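Local coordinates for protein Cow rumen GH26 endo-mannanase (Metagenome, PDB 6UEH) that probably hydrolyses internal beta-1,4-mannosidic linkages of mannans such as galactomannan, as a GH26 endo-mannanase that carries an accessory CBM6-like domain, at residues V67-K73 and V91-D95. Sequence-based numbering, arbitrary orientation.
Sequences VAQILDK and VPYYD
Gln69 and Tyr94 form an antiparallel hydrogen-bonded pair, Gln69 N reaching Tyr94 O at 2.9 Å and Tyr94 N returning to Gln69 O. The amide of Gln69, CG anti to the backbone N (chi1 -167°) and the chain bent at CB-CG, turns back toward the following loop. There its NE2 gives a nearly straight bond to Asp72 O (3.1 Å), while OE1 receives Asp72 N at 2.9 Å on a lone pair, in the carbonyl plane. The same NE2 makes weak, longer bonds to Val91 O and Pro92 O. With an alanine in place of Gln69, the Asp72 N-H and carbonyl would probably lose these mates, and the 70-73 turn would be freer to shift against Val91 and Pro92. Lys73 runs alongside Tyr93, laying CD over one ring face, 3.9 Å from the centroid, in a CH-pi contact; its NZ bonds weakly to Tyr93 OH (3.1 Å). Ile70 CB approaches Tyr93 CE1 at 4.0 Å, and a water bridges Lys73 O and Tyr93 N. The Gln69-Tyr94 pair joins the ends of strands 59-69 and 85-94, from different sheets of the CBM6 beta-sandwich; its two main-chain bonds carry the junction, to which NE2 and Lys73 NZ add only weak bonds.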
ATOM      1  N   VAL A  67      19.678 -10.793  20.577  1.00 13.98           N
ATOM      2  CA  VAL A  67      18.838 -10.361  21.684  1.00 13.34           C
ATOM      3  C   VAL A  67      18.220 -11.509  22.467  1.00 13.61           C
ATOM      4  O   VAL A  67      18.309 -12.675  22.081  1.00 13.84           O
ATOM      5  CB  VAL A  67      17.687  -9.457  21.194  1.00 13.01           C
ATOM      6  CG1 VAL A  67      18.229  -8.301  20.366  1.00 12.29           C
ATOM      7  CG2 VAL A  67      16.682 -10.272  20.392  1.00 14.26           C
ATOM      8  N   ALA A  68      17.606 -11.151  23.588  1.00 11.77           N
ATOM      9  CA  ALA A  68      16.750 -12.049  24.339  1.00 12.14           C
ATOM     10  C   ALA A  68      15.614 -11.220  24.917  1.00 13.28           C
ATOM     11  O   ALA A  68      15.709  -9.996  24.991  1.00 13.13           O
ATOM     12  CB  ALA A  68      17.523 -12.758  25.439  1.00 12.46           C
ATOM     13  N   GLN A  69      14.537 -11.883  25.317  1.00 14.35           N
ATOM     14  CA  GLN A  69      13.375 -11.187  25.853  1.00 15.28           C
ATOM     15  C   GLN A  69      12.557 -12.167  26.682  1.00 16.46           C
ATOM     16  O   GLN A  69      11.874 -13.030  26.132  1.00 17.43           O
ATOM     17  CB  GLN A  69      12.541 -10.586  24.718  1.00 15.42           C
ATOM     18  CG  GLN A  69      11.485  -9.582  25.160  1.00 15.51           C
ATOM     19  CD  GLN A  69      10.239 -10.251  25.705  1.00 15.91           C
ATOM     20  OE1 GLN A  69       9.893 -10.082  26.873  1.00 17.02           O
ATOM     21  NE2 GLN A  69       9.558 -11.016  24.859  1.00 16.70           N
ATOM     22  N   ILE A  70      12.637 -12.039  28.003  1.00 15.49           N
ATOM     23  CA  ILE A  70      12.044 -13.038  28.885  1.00 15.64           C
ATOM     24  C   ILE A  70      10.970 -12.486  29.823  1.00 15.68           C
ATOM     25  O   ILE A  70      10.522 -13.186  30.727  1.00 15.14           O
ATOM     26  CB  ILE A  70      13.123 -13.725  29.749  1.00 16.34           C
ATOM     27  CG1 ILE A  70      13.831 -12.697  30.636  1.00 16.48           C
ATOM     28  CG2 ILE A  70      14.123 -14.460  28.872  1.00 16.68           C
ATOM     29  CD1 ILE A  70      14.769 -13.314  31.656  1.00 17.40           C
ATOM     30  N   LEU A  71      10.549 -11.244  29.612  1.00 15.61           N
ATOM     31  CA  LEU A  71       9.509 -10.670  30.464  1.00 17.07           C
ATOM     32  C   LEU A  71       8.108 -11.103  30.025  1.00 18.22           C
ATOM     33  O   LEU A  71       7.257 -11.424  30.857  1.00 18.45           O
ATOM     34  CB  LEU A  71       9.606  -9.143  30.477  1.00 17.60           C
ATOM     35  CG  LEU A  71       8.682  -8.461  31.487  1.00 19.41           C
ATOM     36  CD1 LEU A  71       9.005  -8.936  32.897  1.00 19.78           C
ATOM     37  CD2 LEU A  71       8.777  -6.941  31.384  1.00 19.31           C
ATOM     38  N   ASP A  72       7.876 -11.118  28.715  1.00 17.86           N
ATOM     39  CA  ASP A  72       6.561 -11.449  28.171  1.00 19.38           C
ATOM     40  C   ASP A  72       6.606 -12.686  27.279  1.00 19.33           C
ATOM     41  O   ASP A  72       7.291 -12.695  26.255  1.00 18.32           O
ATOM     42  CB  ASP A  72       5.997 -10.266  27.377  1.00 21.00           C
ATOM     43  CG  ASP A  72       5.754  -9.041  28.241  1.00 23.34           C
ATOM     44  OD1 ASP A  72       5.373  -9.205  29.419  1.00 25.95           O
ATOM     45  OD2 ASP A  72       5.941  -7.913  27.740  1.00 22.81           O
ATOM     46  N   LYS A  73       5.869 -13.725  27.668  1.00 21.09           N
ATOM     47  CA  LYS A  73       5.783 -14.954  26.880  1.00 23.71           C
ATOM     48  C   LYS A  73       5.177 -14.703  25.499  1.00 24.13           C
ATOM     49  O   LYS A  73       5.510 -15.387  24.530  1.00 26.04           O
ATOM     50  CB  LYS A  73       4.949 -16.012  27.610  1.00 27.53           C
ATOM     51  CG  LYS A  73       5.412 -16.348  29.019  1.00 30.33           C
ATOM     52  CD  LYS A  73       6.723 -17.118  29.031  1.00 32.35           C
ATOM     53  CE  LYS A  73       7.058 -17.578  30.445  1.00 34.60           C
ATOM     54  NZ  LYS A  73       8.390 -18.238  30.539  1.00 35.07           N
ATOM     55  N   VAL A  91       9.366  -8.130  19.619  1.00 19.36           N
ATOM     56  CA  VAL A  91      10.331  -9.196  19.862  1.00 18.31           C
ATOM     57  C   VAL A  91       9.673 -10.317  20.657  1.00 18.24           C
ATOM     58  O   VAL A  91       9.211 -10.099  21.778  1.00 16.54           O
ATOM     59  CB  VAL A  91      11.574  -8.683  20.615  1.00 18.08           C
ATOM     60  CG1 VAL A  91      12.495  -9.839  20.983  1.00 18.80           C
ATOM     61  CG2 VAL A  91      12.314  -7.658  19.773  1.00 17.74           C
ATOM     62  N   PRO A  92       9.608 -11.519  20.066  1.00 17.47           N
ATOM     63  CA  PRO A  92       9.007 -12.677  20.737  1.00 18.64           C
ATOM     64  C   PRO A  92       9.745 -13.058  22.016  1.00 17.78           C
ATOM     65  O   PRO A  92      10.836 -12.551  22.281  1.00 17.31           O
ATOM     66  CB  PRO A  92       9.128 -13.793  19.692  1.00 20.22           C
ATOM     67  CG  PRO A  92       9.264 -13.083  18.382  1.00 19.36           C
ATOM     68  CD  PRO A  92      10.032 -11.833  18.691  1.00 16.78           C
ATOM     69  N   TYR A  93       9.144 -13.940  22.807  1.00 18.60           N
ATOM     70  CA  TYR A  93       9.824 -14.501  23.964  1.00 18.38           C
ATOM     71  C   TYR A  93      11.043 -15.295  23.509  1.00 18.54           C
ATOM     72  O   TYR A  93      10.914 -16.312  22.823  1.00 19.76           O
ATOM     73  CB  TYR A  93       8.875 -15.390  24.770  1.00 20.37           C
ATOM     74  CG  TYR A  93       9.507 -16.038  25.982  1.00 22.32           C
ATOM     75  CD1 TYR A  93       9.577 -15.366  27.195  1.00 21.81           C
ATOM     76  CD2 TYR A  93      10.019 -17.329  25.918  1.00 23.61           C
ATOM     77  CE1 TYR A  93      10.146 -15.956  28.308  1.00 22.07           C
ATOM     78  CE2 TYR A  93      10.591 -17.926  27.025  1.00 24.16           C
ATOM     79  CZ  TYR A  93      10.652 -17.235  28.216  1.00 23.69           C
ATOM     80  OH  TYR A  93      11.220 -17.826  29.320  1.00 23.81           O
ATOM     81  N   TYR A  94      12.223 -14.809  23.878  1.00 17.38           N
ATOM     82  CA  TYR A  94      13.478 -15.493  23.581  1.00 18.16           C
ATOM     83  C   TYR A  94      14.251 -15.719  24.872  1.00 16.29           C
ATOM     84  O   TYR A  94      14.740 -14.762  25.468  1.00 13.76           O
ATOM     85  CB  TYR A  94      14.339 -14.677  22.609  1.00 18.77           C
ATOM     86  CG  TYR A  94      13.817 -14.583  21.193  1.00 20.96           C
ATOM     87  CD1 TYR A  94      13.199 -15.664  20.578  1.00 21.54           C
ATOM     88  CD2 TYR A  94      13.955 -13.406  20.467  1.00 21.21           C
ATOM     89  CE1 TYR A  94      12.728 -15.572  19.278  1.00 23.72           C
ATOM     90  CE2 TYR A  94      13.491 -13.305  19.174  1.00 22.30           C
ATOM     91  CZ  TYR A  94      12.879 -14.387  18.583  1.00 23.53           C
ATOM     92  OH  TYR A  94      12.418 -14.277  17.291  1.00 24.40           O
ATOM     93  N   ASP A  95      14.367 -16.973  25.302  1.00 16.70           N
ATOM     94  CA  ASP A  95      15.075 -17.279  26.542  1.00 18.32           C
ATOM     95  C   ASP A  95      16.528 -17.659  26.260  1.00 19.16           C
ATOM     96  O   ASP A  95      17.289 -17.999  27.169  1.00 19.91           O
ATOM     97  CB  ASP A  95      14.361 -18.399  27.310  1.00 21.47           C
ATOM     98  CG  ASP A  95      14.463 -19.753  26.625  1.00 25.21           C
ATOM     99  OD1 ASP A  95      14.803 -19.818  25.424  1.00 25.73           O
ATOM    100  OD2 ASP A  95      14.182 -20.766  27.298  1.00 27.24           O
TER
HETATM  101  O   HOH W   1       6.656 -14.991  22.103  1.00 21.03           O